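Local coordinates for peroxisomal fatty acid beta-oxidation multifunctional protein MFP2 (Arabidopsis thaliana, PDB 2WTB) that hydrates long-chain enoyl-CoAs and oxidises the resulting 3-hydroxyacyl-CoAs in peroxisomal fatty acid beta-oxidation during seed germination, at residues 201-205 with 206-210; 163-166 with 167-171; 384-387 with 388-391. All coordinates share one frame; numbering follows the deposited sequence.

Interaction 1 of 3, residues 201-205 with 206-210; sequences ALDIV and GRRKP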
ATOM      1  N   ALA A 201     -21.689 -33.029  -5.187  1.00 41.39           N
ATOM      2  CA  ALA A 201     -20.836 -34.081  -4.642  1.00 39.16           C
ATOM      3  C   ALA A 201     -21.396 -35.481  -4.888  1.00 49.34           C
ATOM      4  O   ALA A 201     -20.653 -36.401  -5.224  1.00 49.14           O
ATOM      5  CB  ALA A 201     -20.602 -33.854  -3.160  1.00 30.13           C
ATOM      6  N   LEU A 202     -22.705 -35.640  -4.718  1.00 52.32           N
ATOM      7  CA  LEU A 202     -23.338 -36.937  -4.940  1.00 50.88           C
ATOM      8  C   LEU A 202     -23.523 -37.221  -6.427  1.00 53.49           C
ATOM      9  O   LEU A 202     -23.677 -38.372  -6.830  1.00 60.70           O
ATOM     10  CB  LEU A 202     -24.673 -37.044  -4.196  1.00 54.26           C
ATOM     11  CG  LEU A 202     -24.586 -37.165  -2.672  1.00 50.08           C
ATOM     12  CD1 LEU A 202     -25.892 -37.691  -2.102  1.00 54.49           C
ATOM     13  CD2 LEU A 202     -23.437 -38.075  -2.276  1.00 51.71           C
ATOM     14  N   ASP A 203     -23.513 -36.167  -7.237  1.00 54.74           N
ATOM     15  CA  ASP A 203     -23.516 -36.326  -8.686  1.00 53.18           C
ATOM     16  C   ASP A 203     -22.239 -37.036  -9.133  1.00 48.61           C
ATOM     17  O   ASP A 203     -22.274 -37.928  -9.981  1.00 47.02           O
ATOM     18  CB  ASP A 203     -23.632 -34.967  -9.381  1.00 64.36           C
ATOM     19  CG  ASP A 203     -25.071 -34.510  -9.539  1.00 67.04           C
ATOM     20  OD1 ASP A 203     -25.981 -35.363  -9.462  1.00 54.46           O
ATOM     21  OD2 ASP A 203     -25.291 -33.298  -9.752  1.00 74.19           O
ATOM     22  N   ILE A 204     -21.115 -36.633  -8.552  1.00 43.22           N
ATOM     23  CA  ILE A 204     -19.826 -37.233  -8.871  1.00 42.38           C
ATOM     24  C   ILE A 204     -19.785 -38.692  -8.429  1.00 48.46           C
ATOM     25  O   ILE A 204     -19.344 -39.563  -9.176  1.00 56.64           O
ATOM     26  CB  ILE A 204     -18.670 -36.464  -8.209  1.00 41.26           C
ATOM     27  CG1 ILE A 204     -18.600 -35.033  -8.747  1.00 42.21           C
ATOM     28  CG2 ILE A 204     -17.352 -37.188  -8.427  1.00 41.28           C
ATOM     29  CD1 ILE A 204     -17.565 -34.169  -8.049  1.00 35.12           C
ATOM     30  N   VAL A 205     -20.247 -38.950  -7.211  1.00 51.41           N
ATOM     31  CA  VAL A 205     -20.321 -40.309  -6.691  1.00 44.86           C
ATOM     32  C   VAL A 205     -21.181 -41.193  -7.590  1.00 53.08           C
ATOM     33  O   VAL A 205     -20.923 -42.388  -7.733  1.00 65.38           O
ATOM     34  CB  VAL A 205     -20.898 -40.331  -5.262  1.00 39.71           C
ATOM     35  CG1 VAL A 205     -21.342 -41.734  -4.890  1.00 42.07           C
ATOM     36  CG2 VAL A 205     -19.877 -39.804  -4.268  1.00 33.83           C
ATOM     37  N   GLY A 206     -22.198 -40.592  -8.204  1.00 48.19           N
ATOM     38  CA  GLY A 206     -23.136 -41.326  -9.034  1.00 42.57           C
ATOM     39  C   GLY A 206     -22.838 -41.241 -10.518  1.00 47.32           C
ATOM     40  O   GLY A 206     -23.593 -41.762 -11.341  1.00 55.37           O
ATOM     41  N   ARG A 207     -21.740 -40.575 -10.860  1.00 40.18           N
ATOM     42  CA  ARG A 207     -21.279 -40.501 -12.243  1.00 48.32           C
ATOM     43  C   ARG A 207     -22.181 -39.653 -13.131  1.00 49.80           C
ATOM     44  O   ARG A 207     -22.151 -39.783 -14.354  1.00 59.47           O
ATOM     45  CB  ARG A 207     -21.142 -41.903 -12.840  1.00 55.06           C
ATOM     46  CG  ARG A 207     -20.157 -42.795 -12.110  1.00 77.88           C
ATOM     47  CD  ARG A 207     -20.388 -44.255 -12.453  1.00 96.34           C
ATOM     48  NE  ARG A 207     -21.742 -44.684 -12.112  1.00106.81           N
ATOM     49  CZ  ARG A 207     -22.107 -45.116 -10.909  1.00111.30           C
ATOM     50  NH1 ARG A 207     -21.218 -45.178  -9.926  1.00107.70           N
ATOM     51  NH2 ARG A 207     -23.360 -45.489 -10.689  1.00112.09           N
ATOM     52  N   ARG A 208     -22.989 -38.793 -12.521  1.00 52.22           N
ATOM     53  CA  ARG A 208     -23.790 -37.850 -13.290  1.00 56.90           C
ATOM     54  C   ARG A 208     -22.901 -36.673 -13.651  1.00 52.99           C
ATOM     55  O   ARG A 208     -23.231 -35.872 -14.523  1.00 56.35           O
ATOM     56  CB  ARG A 208     -25.007 -37.374 -12.494  1.00 62.99           C
ATOM     57  CG  ARG A 208     -25.976 -38.482 -12.115  1.00 58.52           C
ATOM     58  CD  ARG A 208     -27.095 -37.963 -11.219  1.00 55.47           C
ATOM     59  NE  ARG A 208     -27.423 -38.924 -10.169  1.00 48.39           N
ATOM     60  CZ  ARG A 208     -27.040 -38.805  -8.902  1.00 52.60           C
ATOM     61  NH1 ARG A 208     -26.328 -37.757  -8.518  1.00 60.35           N
ATOM     62  NH2 ARG A 208     -27.374 -39.731  -8.013  1.00 68.63           N
ATOM     63  N   LYS A 209     -21.765 -36.584 -12.968  1.00 47.62           N
ATOM     64  CA  LYS A 209     -20.779 -35.549 -13.243  1.00 51.39           C
ATOM     65  C   LYS A 209     -19.358 -36.097 -13.137  1.00 55.67           C
ATOM     66  O   LYS A 209     -19.102 -37.041 -12.385  1.00 47.26           O
ATOM     67  CB  LYS A 209     -20.974 -34.359 -12.303  1.00 47.74           C
ATOM     68  CG  LYS A 209     -22.212 -33.543 -12.622  1.00 55.30           C
ATOM     69  CD  LYS A 209     -22.261 -32.260 -11.819  1.00 67.24           C
ATOM     70  CE  LYS A 209     -23.323 -31.328 -12.368  1.00 70.43           C
ATOM     71  NZ  LYS A 209     -23.084 -31.046 -13.810  1.00 68.03           N
ATOM     72  N   PRO A 210     -18.431 -35.501 -13.905  1.00 47.44           N
ATOM     73  CA  PRO A 210     -17.021 -35.894 -13.992  1.00 42.77           C
ATOM     74  C   PRO A 210     -16.314 -35.851 -12.643  1.00 50.35           C
ATOM     75  O   PRO A 210     -16.617 -34.999 -11.812  1.00 54.11           O
ATOM     76  CB  PRO A 210     -16.422 -34.827 -14.911  1.00 36.38           C
ATOM     77  CG  PRO A 210     -17.559 -34.326 -15.707  1.00 40.49           C
ATOM     78  CD  PRO A 210     -18.737 -34.366 -14.792  1.00 45.88           C
TER
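A Schellman motif ends the helix 193-205 of the enoyl-CoA hydratase/isomerase section, and its defining pair of bonds joins D203 and I204 to R208 and R207. The evidence is in the backbone: R207, the first residue beyond the helical conformation, has a positive phi of 70°, which turns the chain back across the last turn. R208 N donates to D203 O at 2.8 Å, and inside that loop R207 N donates to I204 O at 3.1 Å. The inner bond reaches the oxygen from above its carbonyl plane rather than along a lone pair. Weaker bonds accompany them, G206 N to L202 O at 3.0 Å and K209 N to D203 O at 3.3 Å.

Side chains also cross the turn. R208 returns over the helix end, bent at its third torsion (chi3 -140°), which brings NH1 to D203 OD1 at 2.6 Å in a salt bridge. The carboxylate oxygen lies at the guanidinium edge and uses the lone pair facing away from OD2; the two flat groups are turned 71° apart. The same NH1 makes a weak bond to L202 O at 3.2 Å, so the charged group probably also offsets part of the negative end of the helix dipole. D203 OD2 has a different partner, R199, and the carboxylate is therefore held between two arginines. The aliphatic run of K209 crosses the aspartate, with CG 3.8 Å from D203 CB, while K209 also forms a cation-pi contact with W200. I204 packs on P104 and W211, and its backbone adds a final touch: I204 CA directs its hydrogen almost straight at K209 O, 3.6 Å away.

Interaction 2 of 3, residues 163-166 with 167-171; sequences ALEM and ILTSK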
ATOM      1  N   ALA A 163      -3.193 -17.598 -15.384  1.00 52.32           N
ATOM      2  CA  ALA A 163      -2.555 -17.943 -14.121  1.00 57.21           C
ATOM      3  C   ALA A 163      -1.363 -17.029 -13.872  1.00 66.40           C
ATOM      4  O   ALA A 163      -1.183 -16.512 -12.768  1.00 68.41           O
ATOM      5  CB  ALA A 163      -2.116 -19.398 -14.129  1.00 53.58           C
ATOM      6  N   LEU A 164      -0.557 -16.832 -14.910  1.00 64.86           N
ATOM      7  CA  LEU A 164       0.615 -15.975 -14.821  1.00 68.68           C
ATOM      8  C   LEU A 164       0.219 -14.547 -14.489  1.00 67.78           C
ATOM      9  O   LEU A 164       0.888 -13.878 -13.704  1.00 64.45           O
ATOM     10  CB  LEU A 164       1.421 -16.010 -16.124  1.00 67.28           C
ATOM     11  CG  LEU A 164       2.331 -17.224 -16.307  1.00 64.11           C
ATOM     12  CD1 LEU A 164       3.214 -17.048 -17.528  1.00 70.68           C
ATOM     13  CD2 LEU A 164       3.178 -17.438 -15.066  1.00 64.17           C
ATOM     14  N   GLU A 165      -0.870 -14.081 -15.091  1.00 56.93           N
ATOM     15  CA  GLU A 165      -1.351 -12.734 -14.823  1.00 64.91           C
ATOM     16  C   GLU A 165      -1.767 -12.610 -13.365  1.00 61.04           C
ATOM     17  O   GLU A 165      -1.312 -11.715 -12.657  1.00 58.50           O
ATOM     18  CB  GLU A 165      -2.526 -12.380 -15.733  1.00 70.03           C
ATOM     19  CG  GLU A 165      -3.109 -11.002 -15.463  1.00 84.57           C
ATOM     20  CD  GLU A 165      -4.486 -10.821 -16.070  1.00106.26           C
ATOM     21  OE1 GLU A 165      -4.872 -11.645 -16.926  1.00117.42           O
ATOM     22  OE2 GLU A 165      -5.185  -9.857 -15.690  1.00107.34           O
ATOM     23  N   MET A 166      -2.625 -13.523 -12.921  1.00 54.27           N
ATOM     24  CA  MET A 166      -3.143 -13.497 -11.558  1.00 57.53           C
ATOM     25  C   MET A 166      -2.031 -13.574 -10.514  1.00 62.83           C
ATOM     26  O   MET A 166      -1.998 -12.777  -9.574  1.00 59.85           O
ATOM     27  CB  MET A 166      -4.140 -14.637 -11.339  1.00 50.02           C
ATOM     28  CG  MET A 166      -5.410 -14.523 -12.162  1.00 66.17           C
ATOM     29  SD  MET A 166      -6.524 -15.916 -11.895  1.00 67.07           S
ATOM     30  CE  MET A 166      -6.893 -15.727 -10.153  1.00 77.53           C
ATOM     31  N   ILE A 167      -1.124 -14.530 -10.683  1.00 57.36           N
ATOM     32  CA  ILE A 167      -0.057 -14.738  -9.711  1.00 60.88           C
ATOM     33  C   ILE A 167       0.946 -13.585  -9.691  1.00 66.31           C
ATOM     34  O   ILE A 167       1.399 -13.164  -8.628  1.00 65.36           O
ATOM     35  CB  ILE A 167       0.688 -16.056  -9.969  1.00 55.00           C
ATOM     36  CG1 ILE A 167      -0.256 -17.241  -9.776  1.00 49.29           C
ATOM     37  CG2 ILE A 167       1.887 -16.180  -9.042  1.00 60.19           C
ATOM     38  CD1 ILE A 167       0.445 -18.580  -9.794  1.00 52.49           C
ATOM     39  N   LEU A 168       1.289 -13.074 -10.865  1.00 65.51           N
ATOM     40  CA  LEU A 168       2.259 -11.988 -10.954  1.00 75.66           C
ATOM     41  C   LEU A 168       1.657 -10.656 -10.523  1.00 73.52           C
ATOM     42  O   LEU A 168       2.262  -9.915  -9.748  1.00 81.95           O
ATOM     43  CB  LEU A 168       2.836 -11.883 -12.369  1.00 62.70           C
ATOM     44  CG  LEU A 168       3.762 -13.023 -12.794  1.00 62.33           C
ATOM     45  CD1 LEU A 168       4.355 -12.749 -14.169  1.00 64.69           C
ATOM     46  CD2 LEU A 168       4.858 -13.230 -11.762  1.00 62.97           C
ATOM     47  N   THR A 169       0.467 -10.354 -11.029  1.00 75.57           N
ATOM     48  CA  THR A 169      -0.205  -9.104 -10.697  1.00 80.08           C
ATOM     49  C   THR A 169      -0.782  -9.150  -9.285  1.00 77.70           C
ATOM     50  O   THR A 169      -1.023  -8.111  -8.670  1.00 88.54           O
ATOM     51  CB  THR A 169      -1.332  -8.793 -11.696  1.00 88.83           C
ATOM     52  OG1 THR A 169      -0.844  -8.962 -13.032  1.00 95.83           O
ATOM     53  CG2 THR A 169      -1.820  -7.366 -11.522  1.00102.08           C
ATOM     54  N   SER A 170      -0.996 -10.361  -8.779  1.00 71.00           N
ATOM     55  CA  SER A 170      -1.541 -10.559  -7.437  1.00 75.14           C
ATOM     56  C   SER A 170      -3.007 -10.143  -7.329  1.00 72.05           C
ATOM     57  O   SER A 170      -3.610 -10.251  -6.263  1.00 64.64           O
ATOM     58  CB  SER A 170      -0.703  -9.816  -6.390  1.00 64.20           C
ATOM     59  OG  SER A 170       0.504 -10.504  -6.123  1.00 69.39           O
ATOM     60  N   LYS A 171      -3.573  -9.673  -8.438  1.00 74.25           N
ATOM     61  CA  LYS A 171      -4.961  -9.221  -8.463  1.00 69.15           C
ATOM     62  C   LYS A 171      -5.945 -10.384  -8.417  1.00 71.55           C
ATOM     63  O   LYS A 171      -5.751 -11.399  -9.086  1.00 71.18           O
ATOM     64  CB  LYS A 171      -5.230  -8.364  -9.701  1.00 68.72           C
ATOM     65  CG  LYS A 171      -4.638  -6.964  -9.641  1.00 70.02           C
ATOM     66  CD  LYS A 171      -5.069  -6.143 -10.848  1.00 86.47           C
ATOM     67  CE  LYS A 171      -4.371  -4.790 -10.890  1.00102.41           C
ATOM     68  NZ  LYS A 171      -4.733  -3.930  -9.729  1.00107.90           N
TER
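E165 O is gripped by two donors of one residue, T169. The backbone T169 N reaches it at 2.8 Å as the ordinary i to i+4 helical bond, and the hydroxyl T169 OG1 donates to the same oxygen, also at 2.8 Å. The hydroxyl can do so because OG1 is placed beside its own backbone N (chi1 -48°), which turns it back toward the preceding turn and puts CG2 anti to the backbone N. Both donors lie somewhat out of the carbonyl plane. The hydroxyl's proton is thus used within the last turn.

The rest of the ladder is regular until the chain leaves the helix. I167 N meets A163 O at 2.9 Å with a nearly straight N-H, and L168 N meets L164 O at 3.0 Å. The final rung, S170 N to M166 O at 2.7 Å, is weak because it is bent to 124°, and S170 itself takes a positive phi of 70° as the first residue past the helix. E165 runs alongside T169, its CG 3.9 Å from T169 OG1, while its carboxylate continues to a salt bridge with K162.

This is the C-terminal end of helix 160-169 in the crotonase-type section. A163 and I167 pack on helix 150-158, L164 lies against helices 224-241 and 247-260, and L168 meets T238 of the former. I167, L168 and S170 also touch L140, next to the predicted catalytic E139, in the loop that follows strand 134-136.

Interaction 3 of 3, residues 384-387 with 388-391; sequences LDYE and SFRD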
ATOM      1  N   LEU A 384     -20.917  30.578  -2.998  1.00100.30           N
ATOM      2  CA  LEU A 384     -20.050  31.728  -2.783  1.00 99.82           C
ATOM      3  C   LEU A 384     -20.408  32.385  -1.455  1.00108.40           C
ATOM      4  O   LEU A 384     -20.122  33.561  -1.233  1.00111.94           O
ATOM      5  CB  LEU A 384     -20.197  32.736  -3.925  1.00 99.07           C
ATOM      6  CG  LEU A 384     -19.826  32.262  -5.334  1.00 94.21           C
ATOM      7  CD1 LEU A 384     -20.205  33.306  -6.372  1.00 86.14           C
ATOM      8  CD2 LEU A 384     -18.345  31.932  -5.425  1.00 98.55           C
ATOM      9  N   ASP A 385     -21.037  31.609  -0.575  1.00110.43           N
ATOM     10  CA  ASP A 385     -21.523  32.119   0.702  1.00115.72           C
ATOM     11  C   ASP A 385     -21.170  31.172   1.848  1.00105.83           C
ATOM     12  O   ASP A 385     -20.695  30.060   1.621  1.00105.12           O
ATOM     13  CB  ASP A 385     -23.039  32.327   0.638  1.00132.51           C
ATOM     14  CG  ASP A 385     -23.566  33.158   1.792  1.00148.22           C
ATOM     15  OD1 ASP A 385     -22.755  33.832   2.463  1.00156.28           O
ATOM     16  OD2 ASP A 385     -24.792  33.141   2.025  1.00150.90           O
ATOM     17  N   TYR A 386     -21.407  31.619   3.077  1.00 98.51           N
ATOM     18  CA  TYR A 386     -21.115  30.815   4.260  1.00 93.90           C
ATOM     19  C   TYR A 386     -22.377  30.270   4.923  1.00 97.23           C
ATOM     20  O   TYR A 386     -22.304  29.370   5.757  1.00 98.18           O
ATOM     21  CB  TYR A 386     -20.323  31.629   5.285  1.00 87.62           C
ATOM     22  CG  TYR A 386     -18.834  31.690   5.030  1.00 79.51           C
ATOM     23  CD1 TYR A 386     -18.063  30.535   5.022  1.00 71.09           C
ATOM     24  CD2 TYR A 386     -18.195  32.905   4.825  1.00 78.79           C
ATOM     25  CE1 TYR A 386     -16.700  30.587   4.800  1.00 66.16           C
ATOM     26  CE2 TYR A 386     -16.833  32.968   4.603  1.00 75.36           C
ATOM     27  CZ  TYR A 386     -16.091  31.807   4.593  1.00 72.52           C
ATOM     28  OH  TYR A 386     -14.734  31.869   4.371  1.00 80.58           O
ATOM     29  N   GLU A 387     -23.530  30.820   4.558  1.00104.53           N
ATOM     30  CA  GLU A 387     -24.792  30.420   5.179  1.00111.32           C
ATOM     31  C   GLU A 387     -25.103  28.943   4.964  1.00105.04           C
ATOM     32  O   GLU A 387     -25.979  28.380   5.622  1.00102.28           O
ATOM     33  CB  GLU A 387     -25.946  31.286   4.670  1.00122.46           C
ATOM     34  CG  GLU A 387     -25.927  32.708   5.204  1.00130.39           C
ATOM     35  CD  GLU A 387     -25.981  32.762   6.721  1.00134.17           C
ATOM     36  OE1 GLU A 387     -25.454  33.734   7.301  1.00136.62           O
ATOM     37  OE2 GLU A 387     -26.545  31.830   7.334  1.00132.74           O
ATOM     38  N   SER A 388     -24.381  28.318   4.040  1.00102.93           N
ATOM     39  CA  SER A 388     -24.562  26.900   3.762  1.00105.34           C
ATOM     40  C   SER A 388     -23.625  26.051   4.616  1.00 96.50           C
ATOM     41  O   SER A 388     -23.483  24.849   4.394  1.00 97.20           O
ATOM     42  CB  SER A 388     -24.337  26.618   2.275  1.00110.56           C
ATOM     43  OG  SER A 388     -23.194  27.306   1.797  1.00114.58           O
ATOM     44  N   PHE A 389     -22.993  26.686   5.598  1.00 91.64           N
ATOM     45  CA  PHE A 389     -22.072  26.000   6.498  1.00 86.74           C
ATOM     46  C   PHE A 389     -22.745  25.676   7.827  1.00 86.06           C
ATOM     47  O   PHE A 389     -22.152  25.038   8.696  1.00 83.88           O
ATOM     48  CB  PHE A 389     -20.828  26.856   6.745  1.00 78.72           C
ATOM     49  CG  PHE A 389     -19.866  26.875   5.593  1.00 71.86           C
ATOM     50  CD1 PHE A 389     -20.296  27.190   4.316  1.00 80.81           C
ATOM     51  CD2 PHE A 389     -18.527  26.594   5.792  1.00 68.48           C
ATOM     52  CE1 PHE A 389     -19.410  27.212   3.257  1.00 83.94           C
ATOM     53  CE2 PHE A 389     -17.637  26.616   4.740  1.00 76.46           C
ATOM     54  CZ  PHE A 389     -18.079  26.925   3.470  1.00 83.22           C
ATOM     55  N   ARG A 390     -23.989  26.120   7.976  1.00 88.91           N
ATOM     56  CA  ARG A 390     -24.741  25.900   9.205  1.00 94.89           C
ATOM     57  C   ARG A 390     -25.056  24.422   9.408  1.00 88.30           C
ATOM     58  O   ARG A 390     -25.633  24.035  10.423  1.00 84.62           O
ATOM     59  CB  ARG A 390     -26.042  26.701   9.174  1.00 98.31           C
ATOM     60  CG  ARG A 390     -25.852  28.184   8.918  1.00103.78           C
ATOM     61  CD  ARG A 390     -25.117  28.847  10.068  1.00105.18           C
ATOM     62  NE  ARG A 390     -25.118  30.302   9.944  1.00105.83           N
ATOM     63  CZ  ARG A 390     -24.662  31.130  10.878  1.00 98.85           C
ATOM     64  NH1 ARG A 390     -24.167  30.649  12.010  1.00 97.20           N
ATOM     65  NH2 ARG A 390     -24.704  32.439  10.680  1.00 93.45           N
ATOM     66  N   ASP A 391     -24.671  23.599   8.439  1.00 84.47           N
ATOM     67  CA  ASP A 391     -25.032  22.190   8.451  1.00 89.07           C
ATOM     68  C   ASP A 391     -23.809  21.290   8.294  1.00 84.56           C
ATOM     69  O   ASP A 391     -23.917  20.066   8.367  1.00 84.57           O
ATOM     70  CB  ASP A 391     -26.036  21.910   7.330  1.00105.19           C
ATOM     71  CG  ASP A 391     -26.737  20.578   7.491  1.00124.14           C
ATOM     72  OD1 ASP A 391     -26.817  20.080   8.634  1.00133.63           O
ATOM     73  OD2 ASP A 391     -27.215  20.031   6.475  1.00128.40           O
TER
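Y386 and F389 meet through both backbone and rings in a tight turn of the Rossmann-type NAD-binding domain. F389 N donates to Y386 O at 2.8 Å, approaching from above the carbonyl plane. Y386 N in turn makes a weak bond to D385 OD1 at 2.7 Å. Farther along, R390 NE points almost straight (172°) at E387 OE2, but at 3.3 Å this salt bridge is weak; both chains bend at their second torsion and run side by side on the exposed surface. S388 OG and D385 N are both bonded to S383 OG, which ties the turn to the strand before it.

The rings form a T-shaped pair, planes at 73°, with Y386 CD1 lying 3.8 Å above the centre of the F389 ring. Replacing F389 by an alanine would probably leave the Y386 edge without a face to rest on and open a gap beneath the turn.

The turn begins the connection from edge strand 380-383 to strand 394-397, which has strands 338-341 and 315-318 between its ends in the sheet. F389 touches both of these and L413 of helix 403-416, while the ring of Y386 meets that of Y416 at the end of that helix, the two planes nearly parallel.

Interactions 1 and 2 belong to the hydratase/isomerase section, where each marks the C-terminal end of a helix through a residue of positive phi; their centres are 32 Å apart and their nearest atoms about 21 Å. Interaction 2 is the one near the predicted active site: the side chain of S170 is about 6 Å from that of E139 and the side chain of I167 about 8 Å from that of E119, both predicted active-site residues. Interaction 1 lies away from these sites. Interaction 3 belongs to the dehydrogenase section, with its centre 49 Å from that of interaction 2 and 67 Å from that of interaction 1, so the three are separate local contacts that do not touch.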